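Local coordinates for protein telethonin (Homo sapiens, PDB 1YA5) that mediates, as the whole protein, the antiparallel assembly of titin molecules at the sarcomeric Z-disk, this chain being its N-terminal part, at residues M1-E13 with W22-P34. The protein carries 4 engineered substitutions. Sequence-based numbering, arbitrary orientation.
Sequences MATSELSSEVSEE and WAEWKDLTLSTRP. Engineered in segment 1-13: Ser8 (natural residue Cys). With SO4 (sulfate ion), chain G.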
ATOM      1  N   MET C   1       7.433 -10.943  -1.459  1.00 65.16           N
ATOM      2  CA  MET C   1       6.680 -12.225  -1.559  1.00 68.06           C
ATOM      3  C   MET C   1       5.683 -12.113  -2.708  1.00 66.95           C
ATOM      4  O   MET C   1       6.118 -11.898  -3.840  1.00 70.55           O
ATOM      5  CB  MET C   1       6.073 -12.621  -0.209  1.00 66.14           C
ATOM      6  CG  MET C   1       7.109 -12.539   0.924  1.00 61.18           C
ATOM      7  SD  MET C   1       8.724 -11.787   0.408  1.00 62.71           S
ATOM      8  CE  MET C   1       8.607 -10.052   0.869  1.00 56.79           C
ATOM      9  N   ALA C   2       4.381 -12.239  -2.476  1.00 64.35           N
ATOM     10  CA  ALA C   2       3.467 -12.153  -3.628  1.00 63.78           C
ATOM     11  C   ALA C   2       2.733 -10.819  -3.742  1.00 62.35           C
ATOM     12  O   ALA C   2       1.594 -10.705  -3.298  1.00 63.01           O
ATOM     13  CB  ALA C   2       2.475 -13.331  -3.649  1.00 63.92           C
ATOM     14  N   THR C   3       3.377  -9.815  -4.333  1.00 58.14           N
ATOM     15  CA  THR C   3       2.665  -8.619  -4.789  1.00 57.21           C
ATOM     16  C   THR C   3       1.309  -9.029  -5.348  1.00 53.22           C
ATOM     17  O   THR C   3       1.201 -10.050  -6.007  1.00 48.65           O
ATOM     18  CB  THR C   3       3.442  -7.908  -5.903  1.00 56.62           C
ATOM     19  OG1 THR C   3       4.578  -8.701  -6.245  1.00 59.54           O
ATOM     20  CG2 THR C   3       3.972  -6.561  -5.441  1.00 53.40           C
ATOM     21  N   SER C   4       0.276  -8.239  -5.067  1.00 51.36           N
ATOM     22  CA  SER C   4      -1.020  -8.433  -5.701  1.00 47.05           C
ATOM     23  C   SER C   4      -1.274  -7.223  -6.546  1.00 47.71           C
ATOM     24  O   SER C   4      -1.056  -6.104  -6.102  1.00 49.12           O
ATOM     25  CB  SER C   4      -2.143  -8.564  -4.670  1.00 46.69           C
ATOM     26  OG  SER C   4      -1.763  -9.396  -3.582  1.00 53.04           O
ATOM     27  N   GLU C   5      -1.746  -7.450  -7.762  1.00 47.08           N
ATOM     28  CA  GLU C   5      -2.022  -6.373  -8.694  1.00 49.68           C
ATOM     29  C   GLU C   5      -3.521  -6.338  -8.961  1.00 48.51           C
ATOM     30  O   GLU C   5      -4.069  -7.258  -9.545  1.00 49.25           O
ATOM     31  CB  GLU C   5      -1.246  -6.600 -10.009  1.00 51.42           C
ATOM     32  CG  GLU C   5      -0.228  -5.509 -10.364  1.00 52.57           C
ATOM     33  CD  GLU C   5      -0.703  -4.081 -10.008  1.00 61.61           C
ATOM     34  OE1 GLU C   5       0.040  -3.365  -9.294  1.00 59.79           O
ATOM     35  OE2 GLU C   5      -1.808  -3.653 -10.447  1.00 55.58           O
ATOM     36  N   LEU C   6      -4.174  -5.278  -8.516  1.00 46.07           N
ATOM     37  CA  LEU C   6      -5.616  -5.137  -8.665  1.00 44.50           C
ATOM     38  C   LEU C   6      -5.946  -4.085  -9.713  1.00 43.50           C
ATOM     39  O   LEU C   6      -5.424  -2.969  -9.662  1.00 46.07           O
ATOM     40  CB  LEU C   6      -6.236  -4.675  -7.336  1.00 51.92           C
ATOM     41  CG  LEU C   6      -6.753  -5.693  -6.315  1.00 47.69           C
ATOM     42  CD1 LEU C   6      -5.733  -6.805  -6.111  1.00 47.82           C
ATOM     43  CD2 LEU C   6      -7.069  -4.989  -5.017  1.00 42.84           C
ATOM     44  N   SER C   7      -6.847  -4.415 -10.628  1.00 41.38           N
ATOM     45  CA  SER C   7      -7.243  -3.483 -11.672  1.00 46.37           C
ATOM     46  C   SER C   7      -8.659  -2.923 -11.620  1.00 43.70           C
ATOM     47  O   SER C   7      -9.545  -3.471 -10.983  1.00 46.31           O
ATOM     48  CB  SER C   7      -6.985  -4.100 -13.015  1.00 42.61           C
ATOM     49  OG  SER C   7      -5.818  -3.492 -13.529  1.00 56.27           O
ATOM     50  N   SER C   8      -8.874  -1.816 -12.297  1.00 40.37           N
ATOM     51  CA  SER C   8     -10.230  -1.312 -12.441  1.00 40.38           C
ATOM     52  C   SER C   8     -10.583  -1.007 -13.884  1.00 41.38           C
ATOM     53  O   SER C   8      -9.771  -0.483 -14.616  1.00 45.25           O
ATOM     54  CB  SER C   8     -10.391  -0.065 -11.622  1.00 39.14           C
ATOM     55  OG  SER C   8     -10.047  -0.379 -10.317  1.00 45.51           O
ATOM     56  N   GLU C   9     -11.806  -1.320 -14.284  1.00 43.36           N
ATOM     57  CA  GLU C   9     -12.275  -0.989 -15.619  1.00 45.02           C
ATOM     58  C   GLU C   9     -13.525  -0.093 -15.632  1.00 46.68           C
ATOM     59  O   GLU C   9     -14.300  -0.059 -14.693  1.00 47.10           O
ATOM     60  CB  GLU C   9     -12.527  -2.263 -16.395  1.00 44.54           C
ATOM     61  CG  GLU C   9     -11.319  -3.202 -16.431  1.00 46.50           C
ATOM     62  CD  GLU C   9     -11.006  -3.856 -15.095  1.00 47.11           C
ATOM     63  OE1 GLU C   9      -9.812  -3.943 -14.730  1.00 48.91           O
ATOM     64  OE2 GLU C   9     -11.944  -4.306 -14.409  1.00 45.59           O
ATOM     65  N   VAL C  10     -13.698   0.661 -16.699  1.00 45.10           N
ATOM     66  CA  VAL C  10     -14.980   1.258 -16.977  1.00 49.45           C
ATOM     67  C   VAL C  10     -15.262   1.012 -18.430  1.00 47.45           C
ATOM     68  O   VAL C  10     -14.342   0.986 -19.216  1.00 48.23           O
ATOM     69  CB  VAL C  10     -14.971   2.748 -16.773  1.00 45.54           C
ATOM     70  CG1 VAL C  10     -16.102   3.355 -17.523  1.00 44.53           C
ATOM     71  CG2 VAL C  10     -15.073   3.054 -15.332  1.00 47.55           C
ATOM     72  N   SER C  11     -16.527   0.828 -18.779  1.00 45.48           N
ATOM     73  CA  SER C  11     -16.904   0.612 -20.161  1.00 42.26           C
ATOM     74  C   SER C  11     -18.255   1.214 -20.364  1.00 41.94           C
ATOM     75  O   SER C  11     -19.165   0.934 -19.608  1.00 42.08           O
ATOM     76  CB  SER C  11     -16.985  -0.875 -20.457  1.00 42.64           C
ATOM     77  OG  SER C  11     -17.568  -1.076 -21.730  1.00 45.49           O
ATOM     78  N   GLU C  12     -18.405   2.033 -21.392  1.00 41.86           N
ATOM     79  CA  GLU C  12     -19.599   2.854 -21.504  1.00 45.62           C
ATOM     80  C   GLU C  12     -20.099   2.812 -22.923  1.00 42.50           C
ATOM     81  O   GLU C  12     -19.323   2.958 -23.851  1.00 47.14           O
ATOM     82  CB  GLU C  12     -19.297   4.310 -21.125  1.00 41.06           C
ATOM     83  CG  GLU C  12     -18.770   4.549 -19.737  1.00 40.04           C
ATOM     84  CD  GLU C  12     -19.000   6.003 -19.261  1.00 48.52           C
ATOM     85  OE1 GLU C  12     -18.813   6.287 -18.065  1.00 46.37           O
ATOM     86  OE2 GLU C  12     -19.372   6.867 -20.066  1.00 39.50           O
ATOM     87  N   GLU C  13     -21.399   2.619 -23.100  1.00 49.06           N
ATOM     88  CA  GLU C  13     -21.989   2.718 -24.441  1.00 47.78           C
ATOM     89  C   GLU C  13     -23.127   3.734 -24.509  1.00 44.24           C
ATOM     90  O   GLU C  13     -24.185   3.584 -23.904  1.00 47.78           O
ATOM     91  CB  GLU C  13     -22.385   1.342 -25.017  1.00 45.46           C
ATOM     92  CG  GLU C  13     -23.640   0.705 -24.405  1.00 48.51           C
ATOM     93  CD  GLU C  13     -24.927   1.213 -25.049  1.00 53.92           C
ATOM     94  OE1 GLU C  13     -24.816   1.794 -26.153  1.00 57.32           O
ATOM     95  OE2 GLU C  13     -26.047   1.050 -24.476  1.00 52.39           O
ATOM     96  N   TRP C  22     -13.994   3.117 -23.198  1.00 46.69           N
ATOM     97  CA  TRP C  22     -13.593   2.187 -22.204  1.00 47.21           C
ATOM     98  C   TRP C  22     -12.222   2.488 -21.637  1.00 50.79           C
ATOM     99  O   TRP C  22     -11.483   3.304 -22.181  1.00 54.79           O
ATOM    100  CB  TRP C  22     -13.744   0.783 -22.737  1.00 44.81           C
ATOM    101  CG  TRP C  22     -13.105   0.453 -24.029  1.00 51.47           C
ATOM    102  CD1 TRP C  22     -12.015  -0.379 -24.222  1.00 52.16           C
ATOM    103  CD2 TRP C  22     -13.571   0.808 -25.348  1.00 53.57           C
ATOM    104  NE1 TRP C  22     -11.757  -0.529 -25.577  1.00 45.09           N
ATOM    105  CE2 TRP C  22     -12.690   0.181 -26.292  1.00 50.00           C
ATOM    106  CE3 TRP C  22     -14.638   1.588 -25.837  1.00 44.57           C
ATOM    107  CZ2 TRP C  22     -12.849   0.337 -27.690  1.00 47.40           C
ATOM    108  CZ3 TRP C  22     -14.785   1.741 -27.217  1.00 49.39           C
ATOM    109  CH2 TRP C  22     -13.892   1.117 -28.128  1.00 47.79           C
ATOM    110  N   ALA C  23     -11.896   1.852 -20.522  1.00 51.62           N
ATOM    111  CA  ALA C  23     -10.718   2.218 -19.724  1.00 50.53           C
ATOM    112  C   ALA C  23     -10.368   1.028 -18.837  1.00 49.66           C
ATOM    113  O   ALA C  23     -11.244   0.431 -18.197  1.00 46.90           O
ATOM    114  CB  ALA C  23     -11.012   3.469 -18.864  1.00 48.92           C
ATOM    115  N   GLU C  24      -9.095   0.646 -18.842  1.00 51.41           N
ATOM    116  CA  GLU C  24      -8.572  -0.340 -17.900  1.00 50.80           C
ATOM    117  C   GLU C  24      -7.319   0.247 -17.244  1.00 48.46           C
ATOM    118  O   GLU C  24      -6.439   0.760 -17.941  1.00 47.59           O
ATOM    119  CB  GLU C  24      -8.244  -1.654 -18.629  1.00 50.49           C
ATOM    120  CG  GLU C  24      -8.636  -2.925 -17.863  1.00 58.65           C
ATOM    121  CD  GLU C  24      -7.691  -4.120 -18.104  1.00 55.44           C
ATOM    122  OE1 GLU C  24      -7.146  -4.682 -17.117  1.00 47.50           O
ATOM    123  OE2 GLU C  24      -7.492  -4.493 -19.280  1.00 58.01           O
ATOM    124  N   TRP C  25      -7.235   0.187 -15.911  1.00 45.81           N
ATOM    125  CA  TRP C  25      -6.005   0.626 -15.269  1.00 44.64           C
ATOM    126  C   TRP C  25      -5.521  -0.138 -14.032  1.00 48.11           C
ATOM    127  O   TRP C  25      -6.286  -0.675 -13.228  1.00 49.16           O
ATOM    128  CB  TRP C  25      -6.046   2.115 -14.983  1.00 44.95           C
ATOM    129  CG  TRP C  25      -7.005   2.513 -13.918  1.00 45.20           C
ATOM    130  CD1 TRP C  25      -6.717   2.787 -12.617  1.00 45.23           C
ATOM    131  CD2 TRP C  25      -8.413   2.711 -14.071  1.00 48.92           C
ATOM    132  NE1 TRP C  25      -7.856   3.164 -11.944  1.00 50.97           N
ATOM    133  CE2 TRP C  25      -8.914   3.126 -12.812  1.00 51.38           C
ATOM    134  CE3 TRP C  25      -9.301   2.589 -15.153  1.00 42.71           C
ATOM    135  CZ2 TRP C  25     -10.265   3.432 -12.605  1.00 46.68           C
ATOM    136  CZ3 TRP C  25     -10.646   2.881 -14.943  1.00 49.31           C
ATOM    137  CH2 TRP C  25     -11.114   3.301 -13.678  1.00 48.76           C
ATOM    138  N   LYS C  26      -4.192  -0.165 -13.884  1.00 49.10           N
ATOM    139  CA  LYS C  26      -3.527  -0.694 -12.706  1.00 46.05           C
ATOM    140  C   LYS C  26      -3.920   0.199 -11.560  1.00 42.54           C
ATOM    141  O   LYS C  26      -3.463   1.330 -11.493  1.00 48.27           O
ATOM    142  CB  LYS C  26      -2.020  -0.653 -12.900  1.00 48.33           C
ATOM    143  CG  LYS C  26      -1.522  -1.627 -13.943  1.00 50.73           C
ATOM    144  CD  LYS C  26      -0.016  -1.477 -14.162  1.00 59.60           C
ATOM    145  CE  LYS C  26       0.634  -2.795 -14.595  1.00 55.78           C
ATOM    146  NZ  LYS C  26       0.496  -3.003 -16.056  1.00 54.11           N
ATOM    147  N   ASP C  27      -4.784  -0.278 -10.672  1.00 45.66           N
ATOM    148  CA  ASP C  27      -5.390   0.613  -9.672  1.00 44.90           C
ATOM    149  C   ASP C  27      -4.649   0.563  -8.352  1.00 47.67           C
ATOM    150  O   ASP C  27      -4.173   1.586  -7.856  1.00 48.69           O
ATOM    151  CB  ASP C  27      -6.857   0.243  -9.457  1.00 44.45           C
ATOM    152  CG  ASP C  27      -7.511   1.017  -8.318  1.00 48.20           C
ATOM    153  OD1 ASP C  27      -6.794   1.533  -7.428  1.00 49.65           O
ATOM    154  OD2 ASP C  27      -8.750   1.106  -8.294  1.00 46.32           O
ATOM    155  N   LEU C  28      -4.572  -0.632  -7.794  1.00 52.83           N
ATOM    156  CA  LEU C  28      -3.962  -0.853  -6.497  1.00 46.32           C
ATOM    157  C   LEU C  28      -2.864  -1.855  -6.688  1.00 48.78           C
ATOM    158  O   LEU C  28      -3.027  -2.835  -7.415  1.00 46.29           O
ATOM    159  CB  LEU C  28      -4.983  -1.438  -5.533  1.00 51.85           C
ATOM    160  CG  LEU C  28      -4.826  -1.236  -4.027  1.00 47.62           C
ATOM    161  CD1 LEU C  28      -4.095   0.041  -3.775  1.00 63.70           C
ATOM    162  CD2 LEU C  28      -6.187  -1.156  -3.373  1.00 44.53           C
ATOM    163  N   THR C  29      -1.741  -1.614  -6.031  1.00 50.41           N
ATOM    164  CA  THR C  29      -0.661  -2.572  -6.028  1.00 53.08           C
ATOM    165  C   THR C  29      -0.233  -2.850  -4.583  1.00 50.70           C
ATOM    166  O   THR C  29      -0.028  -1.925  -3.823  1.00 45.27           O
ATOM    167  CB  THR C  29       0.499  -2.019  -6.808  1.00 53.09           C
ATOM    168  OG1 THR C  29       1.436  -3.073  -7.071  1.00 53.72           O
ATOM    169  CG2 THR C  29       1.176  -0.951  -5.980  1.00 54.69           C
ATOM    170  N   LEU C  30      -0.119  -4.131  -4.220  1.00 51.73           N
ATOM    171  CA  LEU C  30       0.224  -4.548  -2.854  1.00 45.06           C
ATOM    172  C   LEU C  30       1.459  -5.402  -2.856  1.00 48.24           C
ATOM    173  O   LEU C  30       1.502  -6.436  -3.527  1.00 50.23           O
ATOM    174  CB  LEU C  30      -0.902  -5.384  -2.255  1.00 44.81           C
ATOM    175  CG  LEU C  30      -0.868  -5.543  -0.732  1.00 51.58           C
ATOM    176  CD1 LEU C  30      -1.490  -4.298  -0.010  1.00 47.28           C
ATOM    177  CD2 LEU C  30      -1.594  -6.811  -0.333  1.00 50.49           C
ATOM    178  N   SER C  31       2.468  -5.005  -2.097  1.00 49.87           N
ATOM    179  CA  SER C  31       3.640  -5.865  -1.999  1.00 51.56           C
ATOM    180  C   SER C  31       4.070  -6.195  -0.587  1.00 53.85           C
ATOM    181  O   SER C  31       3.685  -5.516   0.384  1.00 46.07           O
ATOM    182  CB  SER C  31       4.831  -5.336  -2.808  1.00 50.97           C
ATOM    183  OG  SER C  31       4.782  -3.931  -2.946  1.00 52.76           O
ATOM    184  N   THR C  32       4.886  -7.250  -0.511  1.00 48.09           N
ATOM    185  CA  THR C  32       5.504  -7.719   0.714  1.00 49.22           C
ATOM    186  C   THR C  32       6.948  -7.261   0.771  1.00 50.51           C
ATOM    187  O   THR C  32       7.684  -7.423  -0.202  1.00 50.57           O
ATOM    188  CB  THR C  32       5.478  -9.241   0.727  1.00 46.87           C
ATOM    189  OG1 THR C  32       4.117  -9.674   0.642  1.00 53.01           O
ATOM    190  CG2 THR C  32       6.049  -9.809   2.018  1.00 47.03           C
ATOM    191  N   ARG C  33       7.355  -6.687   1.904  1.00 45.56           N
ATOM    192  CA  ARG C  33       8.767  -6.409   2.135  1.00 44.89           C
ATOM    193  C   ARG C  33       9.361  -7.423   3.096  1.00 48.97           C
ATOM    194  O   ARG C  33       8.756  -7.751   4.116  1.00 49.27           O
ATOM    195  CB  ARG C  33       8.972  -5.002   2.686  1.00 49.24           C
ATOM    196  CG  ARG C  33       8.148  -3.935   2.001  1.00 46.33           C
ATOM    197  CD  ARG C  33       8.713  -3.590   0.647  1.00 47.62           C
ATOM    198  NE  ARG C  33      10.159  -3.406   0.699  1.00 53.41           N
ATOM    199  CZ  ARG C  33      10.983  -3.734  -0.287  1.00 49.35           C
ATOM    200  NH1 ARG C  33      10.498  -4.270  -1.397  1.00 49.03           N
ATOM    201  NH2 ARG C  33      12.286  -3.536  -0.165  1.00 47.85           N
ATOM    202  N   PRO C  34      10.562  -7.921   2.780  1.00 52.11           N
ATOM    203  CA  PRO C  34      11.226  -8.919   3.624  1.00 50.07           C
ATOM    204  C   PRO C  34      11.273  -8.484   5.083  1.00 50.69           C
ATOM    205  O   PRO C  34      11.115  -7.303   5.396  1.00 47.61           O
ATOM    206  CB  PRO C  34      12.649  -8.965   3.061  1.00 50.10           C
ATOM    207  CG  PRO C  34      12.762  -7.725   2.169  1.00 52.94           C
ATOM    208  CD  PRO C  34      11.388  -7.545   1.623  1.00 48.33           C
TER
HETATM  209  S   SO4 G 603      13.470  -2.100  -3.715  0.50 63.22           S
HETATM  210  O1  SO4 G 603      14.475  -1.869  -4.756  0.50 53.95           O
HETATM  211  O2  SO4 G 603      12.820  -0.833  -3.365  0.50 55.69           O
HETATM  212  O3  SO4 G 603      12.450  -3.031  -4.206  0.50 59.07           O
HETATM  213  O4  SO4 G 603      14.111  -2.685  -2.533  0.50 55.45           O
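Leu6 O accepts two backbone N-H groups at once, from Asp27 N at 2.9 Å and Leu28 N at 3.1 Å, the signature of a classic beta bulge in this antiparallel hairpin. The extra residue shifts the register by one between Leu6 and Ser7 and turns Asp27 toward the opposite strand, where the engineered Ser8 (cysteine in nature) gives its OG proton to the anti lone pair of Asp27 OD2 at 2.8 Å. A carboxylate suits this buried place because OD2 also accepts from the backbone of another protein's chain, a polar side chain of which bonds Ser8 OG. Beyond the bulge, Ser8 and Trp25 exchange backbone bonds, Ser8 N to Trp25 O measuring 3.0 Å. Trp25 CG lies between its backbone N and carbonyl carbon (chi1 70°), which lays the broad indole over Ser8: Ser8 CB makes a CH-pi contact, 3.9 Å from the six-membered ring centroid, and Ser8 O sits 3.1 Å above the ring plane. Replacing Trp25 by alanine removes the ring, which is likely to uncover Ser8 CB and leave Val10 CG2 without the CH2 it meets. On the bulge's other side, Leu6 and Leu28, aliphatic as buried positions favour, lie side by side, CB atoms 3.9 Å apart. From Asp27 to Arg33, strand 19-33 pairs with strand 49-62 and Arg63 just after it, while strands of two other protein chains continue the sheet beside Glu9 to Glu13 and Trp22 to Glu24.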